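Local coordinates for protein putative S-adenosyl-L-methionine-dependent Methyltransferase (Methanococcus maripaludis, PDB 3DLC) that binds S-adenosylmethionine and is probably a methyltransferase, perhaps related to sterol 24-C-methyltransferases, at residues A[108-113]-A[211-216]; A[120-125]-A[205-210]. All coordinates share one frame; numbering follows the deposited sequence. Where two conformers were deposited one is given.

Contact 1: residues A[108-113]-A[211-216]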
loop_
_atom_site.group_PDB
_atom_site.type_symbol
_atom_site.label_atom_id
_atom_site.label_comp_id
_atom_site.label_asym_id
_atom_site.label_seq_id
_atom_site.Cartn_x
_atom_site.Cartn_y
_atom_site.Cartn_z
ATOM N N GLU A 108 3.928 -6.662 -16.591
ATOM C CA GLU A 108 5.127 -6.534 -17.408
ATOM C C GLU A 108 6.124 -5.523 -16.868
ATOM O O GLU A 108 5.820 -4.648 -16.059
ATOM C CB GLU A 108 4.799 -6.208 -18.876
ATOM C CG GLU A 108 4.230 -4.846 -19.161
ATOM C CD GLU A 108 3.912 -4.664 -20.653
ATOM O OE1 GLU A 108 3.593 -5.666 -21.331
ATOM O OE2 GLU A 108 3.976 -3.531 -21.155
ATOM N N ASP A 109 7.328 -5.648 -17.373
ATOM C CA ASP A 109 8.403 -4.744 -17.026
ATOM C C ASP A 109 8.044 -3.296 -17.387
ATOM O O ASP A 109 7.428 -3.034 -18.425
ATOM C CB ASP A 109 9.673 -5.047 -17.819
ATOM C CG ASP A 109 10.256 -6.436 -17.571
ATOM O OD1 ASP A 109 9.823 -7.188 -16.686
ATOM O OD2 ASP A 109 11.203 -6.776 -18.313
ATOM N N ASN A 110 8.447 -2.363 -16.523
ATOM C CA ASN A 110 8.400 -0.924 -16.847
ATOM C C ASN A 110 7.018 -0.403 -17.157
ATOM O O ASN A 110 6.868 0.514 -17.938
ATOM C CB ASN A 110 9.333 -0.651 -18.036
ATOM C CG ASN A 110 10.740 -1.060 -17.747
ATOM O OD1 ASN A 110 11.240 -0.850 -16.649
ATOM N ND2 ASN A 110 11.419 -1.628 -18.746
ATOM N N TYR A 111 6.029 -0.960 -16.496
ATOM C CA TYR A 111 4.642 -0.656 -16.738
ATOM C C TYR A 111 4.048 0.505 -15.945
ATOM O O TYR A 111 3.200 1.235 -16.478
ATOM C CB TYR A 111 3.803 -1.910 -16.437
ATOM C CG TYR A 111 2.321 -1.743 -16.644
ATOM C CD1 TYR A 111 1.789 -1.842 -17.903
ATOM C CD2 TYR A 111 1.467 -1.488 -15.571
ATOM C CE1 TYR A 111 0.421 -1.676 -18.118
ATOM C CE2 TYR A 111 0.112 -1.326 -15.772
ATOM C CZ TYR A 111 -0.396 -1.429 -17.039
ATOM O OH TYR A 111 -1.743 -1.254 -17.213
ATOM N N ALA A 112 4.436 0.649 -14.681
ATOM C CA ALA A 112 3.730 1.513 -13.751
ATOM C C ALA A 112 4.321 2.913 -13.653
ATOM O O ALA A 112 5.481 3.074 -13.335
ATOM C CB ALA A 112 3.766 0.849 -12.337
ATOM N N ASP A 113 3.476 3.902 -13.828
ATOM C CA ASP A 113 3.882 5.276 -13.536
ATOM C C ASP A 113 4.009 5.556 -12.041
ATOM O O ASP A 113 4.807 6.377 -11.615
ATOM C CB ASP A 113 2.874 6.244 -14.168
ATOM C CG ASP A 113 2.863 6.151 -15.684
ATOM O OD1 ASP A 113 3.897 6.478 -16.308
ATOM O OD2 ASP A 113 1.841 5.758 -16.240
ATOM N N ILE A 211 10.740 5.465 -4.103
ATOM C CA ILE A 211 11.763 5.133 -5.073
ATOM C C ILE A 211 11.475 5.899 -6.349
ATOM O O ILE A 211 10.341 5.997 -6.784
ATOM C CB ILE A 211 11.755 3.623 -5.354
ATOM C CG1 ILE A 211 12.136 2.846 -4.078
ATOM C CG2 ILE A 211 12.686 3.266 -6.520
ATOM C CD1 ILE A 211 11.681 1.381 -4.086
ATOM N N SER A 212 12.542 6.376 -6.981
ATOM C CA SER A 212 12.477 6.978 -8.299
ATOM C C SER A 212 13.280 6.142 -9.247
ATOM O O SER A 212 14.471 6.034 -9.063
ATOM C CB SER A 212 13.119 8.346 -8.312
ATOM O OG SER A 212 12.363 9.270 -7.601
ATOM N N LYS A 213 12.706 5.613 -10.308
ATOM C CA LYS A 213 13.497 4.865 -11.247
ATOM C C LYS A 213 14.140 5.813 -12.202
ATOM O O LYS A 213 13.493 6.568 -12.914
ATOM C CB LYS A 213 12.660 3.837 -12.010
ATOM C CG LYS A 213 13.520 3.075 -13.024
ATOM C CD LYS A 213 12.831 2.007 -13.874
ATOM C CE LYS A 213 12.872 0.687 -13.245
ATOM N NZ LYS A 213 12.261 -0.446 -13.995
ATOM N N THR A 214 15.444 5.763 -12.229
ATOM C CA THR A 214 16.217 6.662 -13.045
ATOM C C THR A 214 17.390 5.918 -13.636
ATOM O O THR A 214 17.788 4.879 -13.153
ATOM C CB THR A 214 16.662 7.874 -12.189
ATOM O OG1 THR A 214 17.035 8.975 -13.024
ATOM C CG2 THR A 214 17.780 7.516 -11.169
ATOM N N ASP A 215 17.972 6.481 -14.681
ATOM C CA ASP A 215 19.151 5.892 -15.319
ATOM C C ASP A 215 20.241 5.763 -14.245
ATOM O O ASP A 215 20.600 6.740 -13.598
ATOM C CB ASP A 215 19.612 6.741 -16.483
ATOM C CG ASP A 215 18.657 6.703 -17.678
ATOM O OD1 ASP A 215 17.854 5.740 -17.814
ATOM O OD2 ASP A 215 18.720 7.650 -18.489
ATOM N N GLN A 216 20.733 4.558 -14.053
ATOM C CA GLN A 216 21.557 4.275 -12.910
ATOM C C GLN A 216 22.925 4.922 -12.903
ATOM O O GLN A 216 23.534 5.209 -13.934
ATOM C CB GLN A 216 21.679 2.794 -12.648
ATOM C CG GLN A 216 22.536 2.022 -13.596
ATOM C CD GLN A 216 22.651 0.589 -13.137
ATOM O OE1 GLN A 216 21.635 -0.036 -12.774
ATOM N NE2 GLN A 216 23.864 0.045 -13.108
#

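Contact 2: residues A[120-125]-A[205-210]. With SAM (S-adenosylmethionine), chain C.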
loop_
_atom_site.group_PDB
_atom_site.type_symbol
_atom_site.label_atom_id
_atom_site.label_comp_id
_atom_site.label_asym_id
_atom_site.label_seq_id
_atom_site.Cartn_x
_atom_site.Cartn_y
_atom_site.Cartn_z
ATOM N N SER A 120 0.840 -3.015 3.889
ATOM C CA SER A 120 1.251 -4.323 3.415
ATOM C C SER A 120 2.728 -4.658 3.628
ATOM O O SER A 120 3.054 -5.789 3.993
ATOM C CB SER A 120 0.850 -4.393 1.937
ATOM O OG SER A 120 0.844 -5.716 1.438
ATOM N N VAL A 121 3.603 -3.672 3.429
ATOM C CA VAL A 121 5.031 -3.908 3.473
ATOM C C VAL A 121 5.502 -4.519 4.778
ATOM O O VAL A 121 6.475 -5.253 4.794
ATOM C CB VAL A 121 5.820 -2.600 3.141
ATOM C CG1 VAL A 121 5.616 -1.536 4.211
ATOM C CG2 VAL A 121 7.302 -2.888 2.924
ATOM N N PHE A 122 4.806 -4.206 5.870
ATOM C CA PHE A 122 5.182 -4.662 7.206
ATOM C C PHE A 122 4.984 -6.155 7.384
ATOM O O PHE A 122 5.505 -6.734 8.327
ATOM C CB PHE A 122 4.400 -3.873 8.263
ATOM C CG PHE A 122 4.526 -2.393 8.099
ATOM C CD1 PHE A 122 5.732 -1.748 8.200
ATOM C CD2 PHE A 122 3.434 -1.653 7.760
ATOM C CE1 PHE A 122 5.827 -0.393 8.005
ATOM C CE2 PHE A 122 3.525 -0.287 7.550
ATOM C CZ PHE A 122 4.712 0.335 7.683
ATOM N N PHE A 123 4.276 -6.779 6.454
ATOM C CA PHE A 123 4.008 -8.221 6.504
ATOM C C PHE A 123 4.856 -9.036 5.530
ATOM O O PHE A 123 4.952 -10.254 5.681
ATOM C CB PHE A 123 2.525 -8.514 6.190
ATOM C CG PHE A 123 1.566 -7.911 7.172
ATOM C CD1 PHE A 123 1.436 -8.415 8.452
ATOM C CD2 PHE A 123 0.761 -6.855 6.815
ATOM C CE1 PHE A 123 0.477 -7.845 9.333
ATOM C CE2 PHE A 123 -0.155 -6.322 7.667
ATOM C CZ PHE A 123 -0.266 -6.788 8.936
ATOM N N TRP A 124 5.458 -8.419 4.531
ATOM C CA TRP A 124 6.111 -9.194 3.481
ATOM C C TRP A 124 7.276 -10.012 3.947
ATOM O O TRP A 124 8.120 -9.518 4.659
ATOM C CB TRP A 124 6.593 -8.320 2.302
ATOM C CG TRP A 124 5.517 -7.530 1.659
ATOM C CD1 TRP A 124 4.162 -7.762 1.703
ATOM C CD2 TRP A 124 5.690 -6.363 0.849
ATOM N NE1 TRP A 124 3.492 -6.801 0.989
ATOM C CE2 TRP A 124 4.407 -5.908 0.489
ATOM C CE3 TRP A 124 6.796 -5.645 0.408
ATOM C CZ2 TRP A 124 4.222 -4.781 -0.299
ATOM C CZ3 TRP A 124 6.603 -4.507 -0.345
ATOM C CH2 TRP A 124 5.326 -4.087 -0.687
ATOM N N GLU A 125 7.294 -11.266 3.507
ATOM C CA GLU A 125 8.429 -12.157 3.717
ATOM C C GLU A 125 9.469 -11.714 2.645
ATOM O O GLU A 125 9.126 -10.971 1.767
ATOM C CB GLU A 125 7.964 -13.625 3.498
ATOM C CG GLU A 125 6.887 -14.079 4.496
ATOM C CD GLU A 125 6.212 -15.422 4.152
ATOM O OE1 GLU A 125 6.537 -16.045 3.110
ATOM O OE2 GLU A 125 5.329 -15.845 4.937
ATOM N N GLU A 205 2.487 12.041 8.401
ATOM C CA GLU A 205 1.643 11.376 7.424
ATOM C C GLU A 205 1.896 9.891 7.359
ATOM O O GLU A 205 1.170 9.138 6.715
ATOM C CB GLU A 205 1.857 11.967 6.043
ATOM C CG GLU A 205 3.230 11.682 5.454
ATOM C CD GLU A 205 4.278 12.764 5.674
ATOM O OE1 GLU A 205 4.483 13.330 6.807
ATOM O OE2 GLU A 205 4.949 13.038 4.657
ATOM N N GLY A 206 2.941 9.485 8.047
ATOM C CA GLY A 206 3.319 8.066 8.154
ATOM C C GLY A 206 4.759 7.774 7.762
ATOM O O GLY A 206 5.620 8.667 7.785
ATOM N N PHE A 207 4.987 6.507 7.422
ATOM C CA PHE A 207 6.289 5.962 6.986
ATOM C C PHE A 207 6.108 5.581 5.522
ATOM O O PHE A 207 5.224 4.782 5.211
ATOM C CB PHE A 207 6.630 4.715 7.798
ATOM C CG PHE A 207 7.732 3.882 7.173
ATOM C CD1 PHE A 207 9.060 4.248 7.277
ATOM C CD2 PHE A 207 7.447 2.772 6.436
ATOM C CE1 PHE A 207 10.042 3.494 6.667
ATOM C CE2 PHE A 207 8.452 2.008 5.831
ATOM C CZ PHE A 207 9.723 2.379 5.958
ATOM N N TRP A 208 6.944 6.109 4.617
ATOM C CA TRP A 208 6.755 5.851 3.183
ATOM C C TRP A 208 8.093 5.762 2.468
ATOM O O TRP A 208 8.982 6.591 2.655
ATOM C CB TRP A 208 5.888 6.929 2.538
ATOM C CG TRP A 208 4.555 7.081 3.225
ATOM C CD1 TRP A 208 4.236 7.971 4.207
ATOM C CD2 TRP A 208 3.399 6.280 3.029
ATOM N NE1 TRP A 208 2.945 7.776 4.617
ATOM C CE2 TRP A 208 2.407 6.742 3.909
ATOM C CE3 TRP A 208 3.100 5.214 2.189
ATOM C CZ2 TRP A 208 1.120 6.183 3.948
ATOM C CZ3 TRP A 208 1.810 4.657 2.220
ATOM C CH2 TRP A 208 0.855 5.146 3.099
ATOM N N ILE A 209 8.187 4.744 1.610
ATOM C CA ILE A 209 9.333 4.465 0.760
ATOM C C ILE A 209 9.027 4.987 -0.629
ATOM O O ILE A 209 8.073 4.549 -1.270
ATOM C CB ILE A 209 9.600 2.954 0.739
ATOM C CG1 ILE A 209 9.917 2.413 2.142
ATOM C CG2 ILE A 209 10.703 2.621 -0.262
ATOM C CD1 ILE A 209 9.736 0.894 2.279
ATOM N N ILE A 210 9.872 5.911 -1.086
ATOM C CA ILE A 210 9.653 6.650 -2.329
ATOM C C ILE A 210 10.845 6.480 -3.266
ATOM O O ILE A 210 11.851 7.209 -3.220
ATOM C CB ILE A 210 9.434 8.154 -2.022
ATOM C CG1 ILE A 210 8.268 8.325 -1.051
ATOM C CG2 ILE A 210 9.201 8.947 -3.311
ATOM C CD1 ILE A 210 8.055 9.726 -0.517
HETATM N N SAM C . -4.084 -1.450 1.624
HETATM C CA SAM C . -5.327 -1.728 2.389
HETATM C C SAM C . -5.650 -0.565 3.286
HETATM O O SAM C . -4.759 0.244 3.555
HETATM O OXT SAM C . -6.776 -0.494 3.764
HETATM C CB SAM C . -5.199 -3.031 3.156
HETATM C CG SAM C . -4.140 -3.069 4.210
HETATM S SD SAM C . -4.140 -4.692 4.997
HETATM C CE SAM C . -3.545 -4.120 6.565
HETATM C "C5'" SAM C . -2.660 -5.556 4.250
HETATM C "C4'" SAM C . -2.849 -6.299 2.894
HETATM O "O4'" SAM C . -1.645 -6.753 2.194
HETATM C "C3'" SAM C . -3.839 -7.489 2.959
HETATM O "O3'" SAM C . -4.907 -7.220 2.104
HETATM C "C2'" SAM C . -2.991 -8.671 2.486
HETATM O "O2'" SAM C . -3.675 -9.745 1.881
HETATM C "C1'" SAM C . -1.963 -7.989 1.567
HETATM N N9 SAM C . -0.704 -8.735 1.412
HETATM C C8 SAM C . 0.116 -9.174 2.425
HETATM N N7 SAM C . 1.233 -9.750 1.919
HETATM C C5 SAM C . 1.113 -9.698 0.555
HETATM C C6 SAM C . 1.916 -10.157 -0.491
HETATM N N6 SAM C . 3.051 -10.862 -0.328
HETATM N N1 SAM C . 1.509 -9.879 -1.749
HETATM C C2 SAM C . 0.329 -9.216 -1.992
HETATM N N3 SAM C . -0.519 -8.806 -1.006
HETATM C C4 SAM C . -0.085 -9.044 0.230
#

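Contact 1: residues A[108-113]-A[211-216]
Lys-213 reaches over to Asn-110 and meets it through a single hydrogen bond, NZ to OD1 at 2.9 Å, and no other side chains of 108-113 and 211-216 touch. The two backbones stand well apart, with 9.5 Å between the CA atoms of Asn-110 and Lys-213, and the long lysine chain spans most of that distance. It leaves its backbone with CG anti to the backbone N, runs extended through chi2, then bends at chi3 (-90°), and this kink carries CE and NZ toward the amide. The two side chains meet at about a right angle. NZ lies almost straight ahead of the amide oxygen, the C=O...N angle of 176° placing it nearly in line with the C=O bond. ND2 of Asn-110 is turned away from the lysine.

Asn-110 owes its position to a type II beta turn from Glu-108 to Tyr-111, whose third residue it is; its positive phi of 60° fits that place. The turn leads into strand 112-118, while Lys-213 follows the end of strand 206-211. Between them lies the C-terminal end of helix 127-137: NZ also hydrogen-bonds the carbonyl oxygens of Tyr-135 and Leu-138, and the lysine makes a cation-pi contact with the Tyr-135 ring. On the turn side, Asp-109 forms a salt bridge with Arg-136.

Three carbonyl oxygens thus grip one ammonium group, two from the main chain and one from the Asn-110 amide. The Tyr-135 carbonyl belongs to the C-terminal end of the helix, whose dipole is negative there, and Leu-138 follows directly after the helix; this setting would be expected to favour a charged lysine, with the asparagine adding a neutral third acceptor at the protein surface.

Contact 2: residues A[120-125]-A[205-210]
Phe-122 and Phe-207 make the closest approach between the loop 120-125 and strand 206-211, with CZ of Phe-122 3.9 Å from CD2 of Phe-207. That carbon comes in at the edge of the Phe-122 ring, near its plane. The ring planes are inclined at 46° with centroids 6.0 Å apart, so the pair overlaps little. Phe-207 reaches across because its CG is anti to the backbone N (chi1 164°). Packing is denser on the inner side: Val-121 CG1 lies over the centre of one Phe-122 face, 3.8 Å from the plane, and Val-121 and Ile-209 both touch Phe-131 and Phe-186, residues of the two helices 127-137 and 180-193.

In this Rossmann-like methyltransferase fold the loop follows strand 112-118, and strand 206-211 is the antiparallel strand of the seven-stranded sheet. The loop's other side faces S-adenosylmethionine. Ser-120 OG donates to the ribose O4' at 2.8 Å and accepts from Trp-124 NE1, the oxygen lying 22° out of the indole plane, so the hydroxyl is used once as donor and once as acceptor, which fixes its rotation. The indole edge meets the adenine, CD1 lying 3.5 Å from N7, while Val-121 CA sits over the indole's centre.

Toward solvent the contact thins, for Phe-122 is only partly buried. The next residue, Phe-123, makes no contact with 205-210 and sets its ring edge near the cofactor's methyl carbon CE.

Coming from the N terminus, the chain reaches the turn at 108-113, runs up strand 112-118 and enters the cofactor-facing loop 120-125, the first halves of contacts 1 and 2. It then passes through helix 127-137, strand 142-148, three further helices and edge strand 198-203 before returning along strand 206-211. Residues 205-210 close contact 2, and 211-216, directly after them, close contact 1. The shorter loop therefore lies within the longer one, without crossing. The two centres are about 19 Å apart, at either end of the same pair of sheet strands, 112-118 and 206-211, which strand 142-148 separates: contact 2 toward the cofactor, contact 1 at the surface.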